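Protein osa (Shigella flexneri, PDB 4O7K) suppresses the oncogenicity of Agrobacterium tumefaciens and acts as a plasmid fertility inhibition factor, with a family domain of the ParB/Srx clan. Local coordinates at residues T126-G130 / H131-C135; S60-A63 / Q64-I68. The protein carries 1 engineered substitution. One frame throughout, in Å; residues are numbered along the deposited sequence. Where two conformers were deposited one is given.

Interaction 1: residues T126-G130 / H131-C135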
loop_
_atom_site.group_PDB
_atom_site.type_symbol
_atom_site.label_atom_id
_atom_site.label_comp_id
_atom_site.label_asym_id
_atom_site.label_seq_id
_atom_site.Cartn_x
_atom_site.Cartn_y
_atom_site.Cartn_z
ATOM N N THR A 126 8.815 5.845 -9.336
ATOM C CA THR A 126 9.845 6.853 -9.542
ATOM C C THR A 126 11.204 6.173 -9.673
ATOM O O THR A 126 11.316 4.949 -9.561
ATOM C CB THR A 126 9.851 7.913 -8.387
ATOM O OG1 THR A 126 10.640 9.056 -8.765
ATOM C CG2 THR A 126 10.366 7.326 -7.077
ATOM N N MET A 127 12.234 6.978 -9.924
ATOM C CA MET A 127 13.593 6.485 -10.113
ATOM C C MET A 127 14.502 7.167 -9.095
ATOM O O MET A 127 14.487 8.390 -8.964
ATOM C CB MET A 127 14.066 6.753 -11.550
ATOM C CG MET A 127 15.395 6.108 -11.950
ATOM S SD MET A 127 16.833 7.021 -11.353
ATOM C CE MET A 127 16.607 8.573 -12.202
ATOM N N ILE A 128 15.273 6.369 -8.366
ATOM C CA ILE A 128 16.184 6.874 -7.348
ATOM C C ILE A 128 17.526 6.208 -7.557
ATOM O O ILE A 128 17.607 4.983 -7.555
ATOM C CB ILE A 128 15.688 6.579 -5.914
ATOM C CG1 ILE A 128 14.406 7.367 -5.609
ATOM C CG2 ILE A 128 16.780 6.900 -4.896
ATOM C CD1 ILE A 128 14.591 8.874 -5.528
ATOM N N LEU A 129 18.567 7.017 -7.772
ATOM C CA LEU A 129 19.926 6.510 -7.976
ATOM C C LEU A 129 19.974 5.343 -8.951
ATOM O O LEU A 129 20.612 4.323 -8.690
ATOM C CB LEU A 129 20.545 6.093 -6.638
ATOM C CG LEU A 129 20.755 7.263 -5.674
ATOM C CD1 LEU A 129 21.348 6.770 -4.363
ATOM C CD2 LEU A 129 21.636 8.343 -6.305
ATOM N N GLY A 130 19.263 5.478 -10.058
ATOM C CA GLY A 130 19.265 4.449 -11.073
ATOM C C GLY A 130 18.441 3.210 -10.775
ATOM O O GLY A 130 18.582 2.216 -11.483
ATOM N N HIS A 131 17.589 3.239 -9.747
ATOM C CA HIS A 131 16.697 2.094 -9.515
ATOM C C HIS A 131 15.235 2.476 -9.290
ATOM O O HIS A 131 14.898 3.621 -8.984
ATOM C CB HIS A 131 17.188 1.232 -8.335
ATOM C CG HIS A 131 17.320 1.965 -7.034
ATOM N ND1 HIS A 131 18.538 2.336 -6.511
ATOM C CD2 HIS A 131 16.388 2.370 -6.133
ATOM C CE1 HIS A 131 18.356 2.949 -5.352
ATOM N NE2 HIS A 131 17.061 2.988 -5.104
ATOM N N PHE A 132 14.364 1.493 -9.466
ATOM C CA PHE A 132 12.937 1.692 -9.284
ATOM C C PHE A 132 12.604 1.946 -7.815
ATOM O O PHE A 132 13.187 1.327 -6.926
ATOM C CB PHE A 132 12.157 0.477 -9.792
ATOM C CG PHE A 132 10.683 0.638 -9.675
ATOM C CD1 PHE A 132 9.967 1.271 -10.677
ATOM C CD2 PHE A 132 10.009 0.198 -8.541
ATOM C CE1 PHE A 132 8.603 1.448 -10.564
ATOM C CE2 PHE A 132 8.649 0.374 -8.422
ATOM C CZ PHE A 132 7.941 0.999 -9.439
ATOM N N ALA A 133 11.659 2.847 -7.566
ATOM C CA ALA A 133 11.152 3.053 -6.219
ATOM C C ALA A 133 9.715 3.554 -6.257
ATOM O O ALA A 133 9.195 3.901 -7.312
ATOM C CB ALA A 133 12.045 4.047 -5.447
ATOM N N VAL A 134 9.068 3.573 -5.096
ATOM C CA VAL A 134 7.749 4.185 -5.007
ATOM C C VAL A 134 7.788 5.370 -4.055
ATOM O O VAL A 134 8.482 5.358 -3.037
ATOM C CB VAL A 134 6.658 3.184 -4.552
ATOM C CG1 VAL A 134 6.533 2.052 -5.550
ATOM C CG2 VAL A 134 6.957 2.641 -3.177
ATOM N N CYS A 135 7.064 6.420 -4.424
ATOM C CA CYS A 135 6.961 7.611 -3.594
ATOM C C CYS A 135 5.481 7.982 -3.481
ATOM O O CYS A 135 4.615 7.324 -4.079
ATOM C CB CYS A 135 7.794 8.781 -4.170
ATOM S SG CYS A 135 7.294 9.286 -5.841
#

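Interaction 2: residues S60-A63 / Q64-I68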
loop_
_atom_site.group_PDB
_atom_site.type_symbol
_atom_site.label_atom_id
_atom_site.label_comp_id
_atom_site.label_asym_id
_atom_site.label_seq_id
_atom_site.Cartn_x
_atom_site.Cartn_y
_atom_site.Cartn_z
ATOM N N SER A 60 -13.286 6.345 -2.470
ATOM C CA SER A 60 -14.244 7.438 -2.598
ATOM C C SER A 60 -13.566 8.754 -2.957
ATOM O O SER A 60 -14.175 9.618 -3.584
ATOM C CB SER A 60 -15.048 7.598 -1.304
ATOM O OG SER A 60 -14.232 8.063 -0.250
ATOM N N ASN A 61 -12.305 8.901 -2.569
ATOM C CA ASN A 61 -11.590 10.143 -2.808
ATOM C C ASN A 61 -10.864 10.142 -4.155
ATOM O O ASN A 61 -10.259 11.136 -4.540
ATOM C CB ASN A 61 -10.595 10.418 -1.673
ATOM C CG ASN A 61 -11.284 10.729 -0.329
ATOM O OD1 ASN A 61 -10.615 10.948 0.683
ATOM N ND2 ASN A 61 -12.615 10.742 -0.319
ATOM N N ALA A 62 -10.945 9.034 -4.884
ATOM C CA ALA A 62 -10.273 8.919 -6.178
ATOM C C ALA A 62 -10.987 9.660 -7.317
ATOM O O ALA A 62 -12.214 9.792 -7.322
ATOM C CB ALA A 62 -10.115 7.448 -6.548
ATOM N N ALA A 63 -10.205 10.128 -8.292
ATOM C CA ALA A 63 -10.758 10.655 -9.534
ATOM C C ALA A 63 -11.131 9.506 -10.465
ATOM O O ALA A 63 -10.558 8.416 -10.383
ATOM C CB ALA A 63 -9.756 11.598 -10.219
ATOM N N GLN A 64 -12.090 9.751 -11.352
ATOM C CA GLN A 64 -12.465 8.776 -12.375
ATOM C C GLN A 64 -11.269 8.364 -13.238
ATOM O O GLN A 64 -11.231 7.254 -13.792
ATOM C CB GLN A 64 -13.576 9.348 -13.261
ATOM C CG GLN A 64 -14.927 9.477 -12.560
ATOM C CD GLN A 64 -15.603 8.143 -12.400
ATOM O OE1 GLN A 64 -15.411 7.453 -11.401
ATOM N NE2 GLN A 64 -16.398 7.761 -13.391
ATOM N N SER A 65 -10.299 9.271 -13.346
ATOM C CA SER A 65 -9.132 9.075 -14.185
ATOM C C SER A 65 -8.014 8.307 -13.478
ATOM O O SER A 65 -7.045 7.882 -14.117
ATOM C CB SER A 65 -8.608 10.433 -14.664
ATOM O OG SER A 65 -8.207 11.229 -13.558
ATOM N N ASP A 66 -8.133 8.135 -12.164
ATOM C CA ASP A 66 -7.125 7.400 -11.402
ATOM C C ASP A 66 -7.206 5.910 -11.720
ATOM O O ASP A 66 -8.192 5.438 -12.281
ATOM C CB ASP A 66 -7.312 7.590 -9.901
ATOM C CG ASP A 66 -6.966 8.980 -9.435
ATOM O OD1 ASP A 66 -6.111 9.635 -10.072
ATOM O OD2 ASP A 66 -7.547 9.404 -8.412
ATOM N N PHE A 67 -6.166 5.178 -11.348
ATOM C CA PHE A 67 -6.132 3.734 -11.531
ATOM C C PHE A 67 -5.870 3.051 -10.205
ATOM O O PHE A 67 -5.131 3.568 -9.369
ATOM C CB PHE A 67 -5.052 3.340 -12.541
ATOM C CG PHE A 67 -5.468 3.507 -13.966
ATOM C CD1 PHE A 67 -5.584 4.768 -14.526
ATOM C CD2 PHE A 67 -5.752 2.401 -14.745
ATOM C CE1 PHE A 67 -5.982 4.914 -15.834
ATOM C CE2 PHE A 67 -6.144 2.541 -16.057
ATOM C CZ PHE A 67 -6.268 3.796 -16.601
ATOM N N ILE A 68 -6.483 1.893 -10.001
ATOM C CA ILE A 68 -6.203 1.111 -8.810
ATOM C C ILE A 68 -5.180 0.028 -9.122
ATOM O O ILE A 68 -5.266 -0.660 -10.141
ATOM C CB ILE A 68 -7.486 0.492 -8.237
ATOM C CG1 ILE A 68 -8.327 1.592 -7.570
ATOM C CG2 ILE A 68 -7.141 -0.600 -7.231
ATOM C CD1 ILE A 68 -9.802 1.281 -7.523
#

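Interaction 1: residues T126-G130 / H131-C135
I128 and H131 close a beta hairpin whose two-residue loop, L129-G130, forms a type I' turn, both residues at positive phi. H131 N bonds to I128 O and I128 N to H131 O, each at 2.8 Å. M127 and F132, one pair further, form a non-hydrogen-bonded pair, and M127 CA makes a CA-H...O contact with H131 O (3.3 Å). T126 and A133 then exchange two more backbone bonds.

Packing is closest on the face shared by T126, I128, H131, A133 and C135. H131 CG stands between its own backbone N and carbonyl carbon (chi1 58°), which brings the imidazole over the I128 carbonyl; I128 O lies against the ring face, 3.0 Å from H131 ND1, without a hydrogen bond. A133 CB touches I128 CG1 (4.1 Å), and T126 CG2 touches C135 SG (3.8 Å). The turn and M127 form the looser, exposed side; the bent M127 chain barely meets the returning strand.

Around the hairpin, L83 packs on T126, I128 and A133, and A82 O takes a hydrogen bond from H131 NE2. V134 packs on helix 73-81 and F132 stacks on H170 of helix 161-171, with strand 131-136 at the sheet margin.

Interaction 2: residues S60-A63 / Q64-I68
A63 and D66 grip each other twice, once through a side chain and once through the backbone. A63 N donates to D66 OD2 over 2.8 Å, with an N-H...O angle of 153°; the donor comes from above the carboxylate plane, 51° out of it. The second bond runs the other way: D66 N reaches A63 O at 3.0 Å and closes a type I beta turn with Q64 and S65 at its corners.

The aspartate is aimed back across the turn by its first torsion, which sets CG opposite its own carbonyl carbon and beside its own N (chi1 -70°). OD2 consequently lies against the incoming chain, where it also touches A62 CA (3.6 Å) and the methyl carbon A62 CB (3.7 Å). A63 CB touches both D66 OD2, at 3.6 Å, and S65 OG, at 3.7 Å. Q64 directs its side chain away from the turn, and its OE1 is hydrogen-bonded to R183 of helix 179-189; the same arginine also bonds to A62 O. Further out, A62 is buried against V179 and L157, while D66 pairs through its backbone with V179 as the chain enters strand 67-72.

The backbone bond closes the turn, and the bond to OD2 draws the carboxylate back against A63 N; a single bond from above the plane restrains its rotation only in part. A backbone N-H meeting this oxygen would be expected to favour the ionised aspartate. R183 ties A62 and Q64 to the C-terminal helix, so the exposed turn is held by polar bonds more than by apolar contact.

How the interactions relate
From the N terminus, the chain leaves strand 55-58 of the five-stranded mixed sheet and reaches interaction 2, whose turn closes the loop leading into strand 67-72, the middle strand of the three-stranded antiparallel sheet. Helices 73-81 and 103-112 follow before strand 118-128 returns to the mixed sheet, where interaction 1 closes the hairpin into strand 131-136. The two contacts are in series and neither nest nor cross; the centres of interactions 1 and 2 lie about 23 Å apart, and the nearest atoms of interactions 1 and 2 about 12 Å. Interaction 2 thus marks a passage between sheets, and interaction 1 a reversal within one. Helix 161-171 packs on F67 of 64-68 and on F132 and V134 of 131-135.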